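Local coordinates for glycosyl hydrolases family 2, sugar binding domain protein (Bacteroides uniformis str. 3978 T3 ii, PDB 6D1P), which is a gut bacterial beta-glucuronidase of glycosyl hydrolase family 2, and so probably hydrolyses O-glycosidic bonds that link glucuronic acid to other groups, at residues H34-R39 with W91-L96; K117-V122 with A165-N170. One frame throughout, in Å; residues are numbered along the deposited sequence.

Contact 1. Residues H34-R39 with W91-L96; sequences HWEFIR and WYRTML
In the six-stranded antiparallel sheet of the N-terminal beta-sandwich, the jelly-roll-like sugar-binding domain of family 2 enzymes, strand 35-38 runs beside strand 89-96. Backbone bonds come in two reciprocal pairs, Glu36 with Arg93 and Ile38 with Trp91; the straightest, Glu36 N to Arg93 O, makes 170° at the hydrogen.

The charged pair shares a face with Ile38 and Trp91. Arg93 starts from the crowded position between its backbone N and carbonyl carbon (chi1 63°), then runs extended to NE, which donates to Glu36 OE1 at 2.7 Å. NH2 adds a weak bond to the same oxygen, and the long chain also reaches Trp64 in a cation-pi contact. A leucine here would remove the guanidinium, with its salt bridge and cation-pi contact, and would probably leave the Glu36 carboxylate less firmly held.

On the other face, Phe37 and Tyr92 lie side by side, Phe37 CD1 over the tyrosine ring, 3.7 Å from CE2. Tyr92 OH bonds His71 and Leu190. Thr94 suits its place doubly: OG1 donates to His34 O at 2.7 Å, while CG2 sits over Trp35, 3.5 Å from the centroid of its six-membered ring and 8° off the normal.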
loop_
_atom_site.group_PDB
_atom_site.type_symbol
_atom_site.label_atom_id
_atom_site.label_comp_id
_atom_site.label_asym_id
_atom_site.label_seq_id
_atom_site.Cartn_x
_atom_site.Cartn_y
_atom_site.Cartn_z
ATOM N N HIS A 34 18.219 3.875 14.513
ATOM C CA HIS A 34 17.984 5.258 14.103
ATOM C C HIS A 34 17.851 5.389 12.593
ATOM O O HIS A 34 18.373 6.326 11.987
ATOM C CB HIS A 34 19.083 6.181 14.636
ATOM C CG HIS A 34 19.393 5.958 16.083
ATOM N ND1 HIS A 34 20.627 5.532 16.524
ATOM C CD2 HIS A 34 18.615 6.068 17.188
ATOM C CE1 HIS A 34 20.600 5.402 17.839
ATOM N NE2 HIS A 34 19.390 5.719 18.266
ATOM N N TRP A 35 17.138 4.459 11.982
ATOM C CA TRP A 35 16.807 4.574 10.574
ATOM C C TRP A 35 15.381 5.086 10.427
ATOM O O TRP A 35 14.526 4.860 11.281
ATOM C CB TRP A 35 16.929 3.232 9.862
ATOM C CG TRP A 35 18.303 2.712 9.657
ATOM C CD1 TRP A 35 19.022 1.908 10.507
ATOM C CD2 TRP A 35 19.118 2.900 8.494
ATOM N NE1 TRP A 35 20.237 1.591 9.935
ATOM C CE2 TRP A 35 20.320 2.194 8.705
ATOM C CE3 TRP A 35 18.946 3.600 7.297
ATOM C CZ2 TRP A 35 21.341 2.170 7.772
ATOM C CZ3 TRP A 35 19.970 3.569 6.363
ATOM C CH2 TRP A 35 21.152 2.854 6.609
ATOM N N GLU A 36 15.130 5.775 9.330
ATOM C CA GLU A 36 13.775 6.093 8.937
ATOM C C GLU A 36 13.436 5.335 7.661
ATOM O O GLU A 36 14.294 5.118 6.798
ATOM C CB GLU A 36 13.601 7.591 8.729
ATOM C CG GLU A 36 13.533 8.375 10.022
ATOM C CD GLU A 36 13.256 9.864 9.795
ATOM O OE1 GLU A 36 13.844 10.452 8.865
ATOM O OE2 GLU A 36 12.430 10.439 10.543
ATOM N N PHE A 37 12.173 4.940 7.547
ATOM C CA PHE A 37 11.732 4.150 6.409
ATOM C C PHE A 37 10.363 4.633 5.938
ATOM O O PHE A 37 9.527 5.016 6.755
ATOM C CB PHE A 37 11.689 2.659 6.777
ATOM C CG PHE A 37 10.835 1.860 5.871
ATOM C CD1 PHE A 37 11.296 1.500 4.608
ATOM C CD2 PHE A 37 9.548 1.508 6.250
ATOM C CE1 PHE A 37 10.486 0.797 3.733
ATOM C CE2 PHE A 37 8.738 0.792 5.388
ATOM C CZ PHE A 37 9.211 0.430 4.127
ATOM N N ILE A 38 10.133 4.620 4.620
ATOM C CA ILE A 38 8.808 4.900 4.068
ATOM C C ILE A 38 8.558 3.934 2.920
ATOM O O ILE A 38 9.453 3.678 2.114
ATOM C CB ILE A 38 8.656 6.377 3.611
ATOM C CG1 ILE A 38 7.212 6.681 3.256
ATOM C CG2 ILE A 38 9.510 6.706 2.398
ATOM C CD1 ILE A 38 6.977 8.152 2.962
ATOM N N ARG A 39 7.342 3.406 2.834
ATOM C CA ARG A 39 7.041 2.360 1.854
ATOM C C ARG A 39 6.444 2.935 0.559
ATOM O O ARG A 39 5.315 2.651 0.156
ATOM C CB ARG A 39 6.126 1.312 2.471
ATOM C CG ARG A 39 6.064 0.072 1.615
ATOM C CD ARG A 39 5.389 -1.047 2.320
ATOM N NE ARG A 39 3.936 -1.001 2.155
ATOM C CZ ARG A 39 3.142 -2.006 2.524
ATOM N NH1 ARG A 39 3.678 -3.124 3.059
ATOM N NH2 ARG A 39 1.829 -1.913 2.344
ATOM N N TRP A 91 12.125 3.468 0.873
ATOM C CA TRP A 91 13.356 4.206 1.137
ATOM C C TRP A 91 13.763 4.125 2.600
ATOM O O TRP A 91 12.917 4.197 3.492
ATOM C CB TRP A 91 13.201 5.689 0.769
ATOM C CG TRP A 91 13.332 6.054 -0.697
ATOM C CD1 TRP A 91 12.325 6.133 -1.624
ATOM C CD2 TRP A 91 14.530 6.442 -1.377
ATOM N NE1 TRP A 91 12.827 6.538 -2.839
ATOM C CE2 TRP A 91 14.179 6.728 -2.714
ATOM C CE3 TRP A 91 15.869 6.570 -0.988
ATOM C CZ2 TRP A 91 15.118 7.125 -3.659
ATOM C CZ3 TRP A 91 16.799 6.967 -1.931
ATOM C CH2 TRP A 91 16.418 7.244 -3.247
ATOM N N TYR A 92 15.065 4.047 2.846
ATOM C CA TYR A 92 15.625 4.178 4.186
ATOM C C TYR A 92 16.576 5.370 4.239
ATOM O O TYR A 92 17.212 5.708 3.237
ATOM C CB TYR A 92 16.396 2.931 4.604
ATOM C CG TYR A 92 15.613 1.651 4.622
ATOM C CD1 TYR A 92 15.438 0.895 3.466
ATOM C CD2 TYR A 92 15.111 1.154 5.811
ATOM C CE1 TYR A 92 14.752 -0.314 3.497
ATOM C CE2 TYR A 92 14.431 -0.038 5.853
ATOM C CZ TYR A 92 14.247 -0.770 4.692
ATOM O OH TYR A 92 13.554 -1.960 4.754
ATOM N N ARG A 93 16.695 5.997 5.414
ATOM C CA ARG A 93 17.648 7.089 5.576
ATOM C C ARG A 93 18.094 7.191 7.024
ATOM O O ARG A 93 17.338 6.866 7.949
ATOM C CB ARG A 93 17.069 8.430 5.125
ATOM C CG ARG A 93 15.878 8.902 5.930
ATOM C CD ARG A 93 15.317 10.214 5.355
ATOM N NE ARG A 93 14.253 10.755 6.194
ATOM C CZ ARG A 93 13.401 11.708 5.824
ATOM N NH1 ARG A 93 13.468 12.256 4.614
ATOM N NH2 ARG A 93 12.471 12.102 6.673
ATOM N N THR A 94 19.334 7.644 7.210
ATOM C CA THR A 94 19.892 7.832 8.545
ATOM C C THR A 94 21.113 8.745 8.477
ATOM O O THR A 94 21.537 9.184 7.406
ATOM C CB THR A 94 20.282 6.507 9.202
ATOM O OG1 THR A 94 20.619 6.770 10.557
ATOM C CG2 THR A 94 21.523 5.913 8.524
ATOM N N MET A 95 21.697 8.986 9.652
ATOM C CA MET A 95 22.864 9.836 9.846
ATOM C C MET A 95 23.984 8.995 10.442
ATOM O O MET A 95 23.769 8.317 11.454
ATOM C CB MET A 95 22.524 10.994 10.797
ATOM C CG MET A 95 22.761 12.359 10.226
ATOM S SD MET A 95 21.636 12.722 8.887
ATOM C CE MET A 95 20.280 13.462 9.822
ATOM N N LEU A 96 25.179 9.051 9.855
ATOM C CA LEU A 96 26.284 8.211 10.327
ATOM C C LEU A 96 27.485 9.034 10.775
ATOM O O LEU A 96 27.911 9.960 10.075
ATOM C CB LEU A 96 26.741 7.223 9.252
ATOM C CG LEU A 96 25.791 6.088 8.876
ATOM C CD1 LEU A 96 26.555 5.087 8.040
ATOM C CD2 LEU A 96 25.173 5.441 10.106
#

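Contact 2. Residues K117-V122 with A165-N170; sequences KTEVYV and AIRCDN
This is a regular antiparallel strand pair inside the sugar-binding domain, between strand 117-122 and the end of strand 162-169, with strand 125-131 on the outer side and 89-96 on the inner. Six backbone hydrogen bonds, in reciprocal pairs at Lys117 with Asp169, Glu119 with Arg167 and Tyr121 with Ala165, hold the register.

The face of Thr118, Val120, Ile166 and Cys168 is buried, and small or branched side chains suit it. Thr118 and Ile166 both turn CG2 anti to the backbone N, and these methyls meet at 3.5 Å (Thr118 CG2 to Ile166 CG2). Thr118 OG1 faces Cys168 SG at 3.7 Å.

The other face is mixed: charged side chains lie beside Tyr121 and Ala165. Glu119 and Arg167 extend side by side, but Glu119 OE2 stays 4.4 Å from Arg167 NH1 and well out of the guanidinium plane, so the attraction is of charge alone. Arg167 NE instead pairs with Asp41. Tyr121 OH donates to Glu119 OE1 at 2.8 Å, which helps fix the carboxylate, and the small Ala165 side chain lets Ile45, Val48 and Met49 of helix 45-49 pack closely.

At the far end, Lys117 bends at its last torsion (chi4 65°), with NZ 4.6 Å from Asp169 OD2. Two waters are hydrogen-bonded to both atoms; water 2 donates to Asp169 OD2 at 2.7 Å. Asp169 OD1 is held by Ser171 OG, and Lys117 NZ forms a salt bridge with Asp173, a potassium ligand. Such pairing builds the jelly-roll-like family 2 sugar-binding domain, one face buried, the other partly covered by helix 45-49.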
loop_
_atom_site.group_PDB
_atom_site.type_symbol
_atom_site.label_atom_id
_atom_site.label_comp_id
_atom_site.label_asym_id
_atom_site.label_seq_id
_atom_site.Cartn_x
_atom_site.Cartn_y
_atom_site.Cartn_z
ATOM N N LYS A 117 15.990 -5.098 -5.683
ATOM C CA LYS A 117 16.933 -4.142 -6.246
ATOM C C LYS A 117 17.223 -3.070 -5.206
ATOM O O LYS A 117 16.327 -2.661 -4.460
ATOM C CB LYS A 117 16.383 -3.499 -7.526
ATOM C CG LYS A 117 15.784 -4.473 -8.551
ATOM C CD LYS A 117 15.566 -3.756 -9.895
ATOM C CE LYS A 117 15.183 -4.707 -11.022
ATOM N NZ LYS A 117 13.887 -5.315 -10.742
ATOM N N THR A 118 18.473 -2.604 -5.157
ATOM C CA THR A 118 18.887 -1.683 -4.103
ATOM C C THR A 118 19.778 -0.593 -4.686
ATOM O O THR A 118 20.597 -0.857 -5.568
ATOM C CB THR A 118 19.622 -2.424 -2.966
ATOM O OG1 THR A 118 18.792 -3.472 -2.440
ATOM C CG2 THR A 118 19.985 -1.479 -1.847
ATOM N N GLU A 119 19.595 0.641 -4.205
ATOM C CA GLU A 119 20.412 1.783 -4.602
ATOM C C GLU A 119 20.875 2.537 -3.361
ATOM O O GLU A 119 20.088 2.781 -2.444
ATOM C CB GLU A 119 19.646 2.731 -5.527
ATOM C CG GLU A 119 19.158 2.121 -6.821
ATOM C CD GLU A 119 18.314 3.093 -7.658
ATOM O OE1 GLU A 119 18.121 4.253 -7.233
ATOM O OE2 GLU A 119 17.846 2.700 -8.753
ATOM N N VAL A 120 22.152 2.919 -3.348
ATOM C CA VAL A 120 22.807 3.492 -2.178
ATOM C C VAL A 120 23.229 4.929 -2.478
ATOM O O VAL A 120 23.890 5.188 -3.490
ATOM C CB VAL A 120 24.025 2.655 -1.760
ATOM C CG1 VAL A 120 24.534 3.123 -0.422
ATOM C CG2 VAL A 120 23.656 1.201 -1.725
ATOM N N TYR A 121 22.887 5.852 -1.576
ATOM C CA TYR A 121 23.188 7.264 -1.760
ATOM C C TYR A 121 23.910 7.815 -0.544
ATOM O O TYR A 121 23.498 7.564 0.590
ATOM C CB TYR A 121 21.916 8.075 -1.989
ATOM C CG TYR A 121 21.149 7.726 -3.238
ATOM C CD1 TYR A 121 20.320 6.603 -3.287
ATOM C CD2 TYR A 121 21.216 8.544 -4.359
ATOM C CE1 TYR A 121 19.599 6.303 -4.440
ATOM C CE2 TYR A 121 20.508 8.248 -5.510
ATOM C CZ TYR A 121 19.703 7.133 -5.553
ATOM O OH TYR A 121 18.999 6.862 -6.711
ATOM N N VAL A 122 24.993 8.547 -0.785
ATOM C CA VAL A 122 25.565 9.488 0.173
ATOM C C VAL A 122 25.057 10.873 -0.211
ATOM O O VAL A 122 25.313 11.348 -1.328
ATOM C CB VAL A 122 27.101 9.449 0.153
ATOM C CG1 VAL A 122 27.676 10.643 0.931
ATOM C CG2 VAL A 122 27.638 8.124 0.691
ATOM N N ALA A 165 21.073 7.390 2.392
ATOM C CA ALA A 165 19.756 6.923 1.998
ATOM C C ALA A 165 19.914 5.700 1.118
ATOM O O ALA A 165 20.861 5.603 0.328
ATOM C CB ALA A 165 18.941 8.002 1.269
ATOM N N ILE A 166 18.984 4.760 1.268
ATOM C CA ILE A 166 19.007 3.510 0.525
ATOM C C ILE A 166 17.610 3.239 0.003
ATOM O O ILE A 166 16.654 3.185 0.786
ATOM C CB ILE A 166 19.483 2.340 1.388
ATOM C CG1 ILE A 166 20.849 2.667 1.972
ATOM C CG2 ILE A 166 19.551 1.085 0.532
ATOM C CD1 ILE A 166 21.277 1.732 3.040
ATOM N N ARG A 167 17.498 3.058 -1.312
ATOM C CA ARG A 167 16.238 2.725 -1.963
ATOM C C ARG A 167 16.227 1.226 -2.235
ATOM O O ARG A 167 17.134 0.713 -2.898
ATOM C CB ARG A 167 16.075 3.519 -3.259
ATOM C CG ARG A 167 14.767 3.293 -4.025
ATOM C CD ARG A 167 14.791 4.044 -5.376
ATOM N NE ARG A 167 13.518 4.031 -6.104
ATOM C CZ ARG A 167 13.118 3.043 -6.901
ATOM N NH1 ARG A 167 13.873 1.956 -7.062
ATOM N NH2 ARG A 167 11.960 3.124 -7.530
ATOM N N CYS A 168 15.225 0.522 -1.706
ATOM C CA CYS A 168 15.017 -0.893 -2.000
ATOM C C CYS A 168 13.725 -1.072 -2.775
ATOM O O CYS A 168 12.752 -0.353 -2.556
ATOM C CB CYS A 168 14.950 -1.748 -0.730
ATOM S SG CYS A 168 16.531 -1.935 0.073
ATOM N N ASP A 169 13.721 -2.032 -3.687
ATOM C CA ASP A 169 12.548 -2.258 -4.512
ATOM C C ASP A 169 12.353 -3.755 -4.719
ATOM O O ASP A 169 13.306 -4.469 -5.060
ATOM C CB ASP A 169 12.685 -1.529 -5.859
ATOM C CG ASP A 169 11.564 -1.864 -6.811
ATOM O OD1 ASP A 169 10.577 -1.111 -6.848
ATOM O OD2 ASP A 169 11.657 -2.901 -7.513
ATOM N N ASN A 170 11.123 -4.224 -4.492
ATOM C CA ASN A 170 10.712 -5.585 -4.818
ATOM C C ASN A 170 9.480 -5.559 -5.723
ATOM O O ASN A 170 8.543 -6.346 -5.563
ATOM C CB ASN A 170 10.469 -6.423 -3.550
ATOM C CG ASN A 170 9.189 -6.006 -2.799
ATOM O OD1 ASN A 170 8.715 -4.860 -2.917
ATOM N ND2 ASN A 170 8.624 -6.937 -2.042
HETATM O O HOH W 1 12.268 -5.591 -8.088
HETATM O O HOH W 2 12.094 -2.653 -10.131
#

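Contacts 1 and 2 are neighbouring strand pairs of one sheet, their centres 11 Å apart, joined because strands 89-96 and 162-169 are neighbours: Tyr92 N lies 2.7 Å from Ile166 O, a probable hydrogen bond. Side chains also cross the boundary. The Trp91 indole meets both partners of contact 2, with CH2 3.5 Å from Tyr121 CE1 and CZ2 3.5 Å from Arg167 CD. Asp41 ties them further, accepting from Trp91 NE1 and pairing with Arg167 NE. Neither contact supplies a metal ligand: the Lys117 side chain is about 7 Å from a potassium ion, and those of Trp91 and Tyr121 are each about 11 Å from a sodium ion.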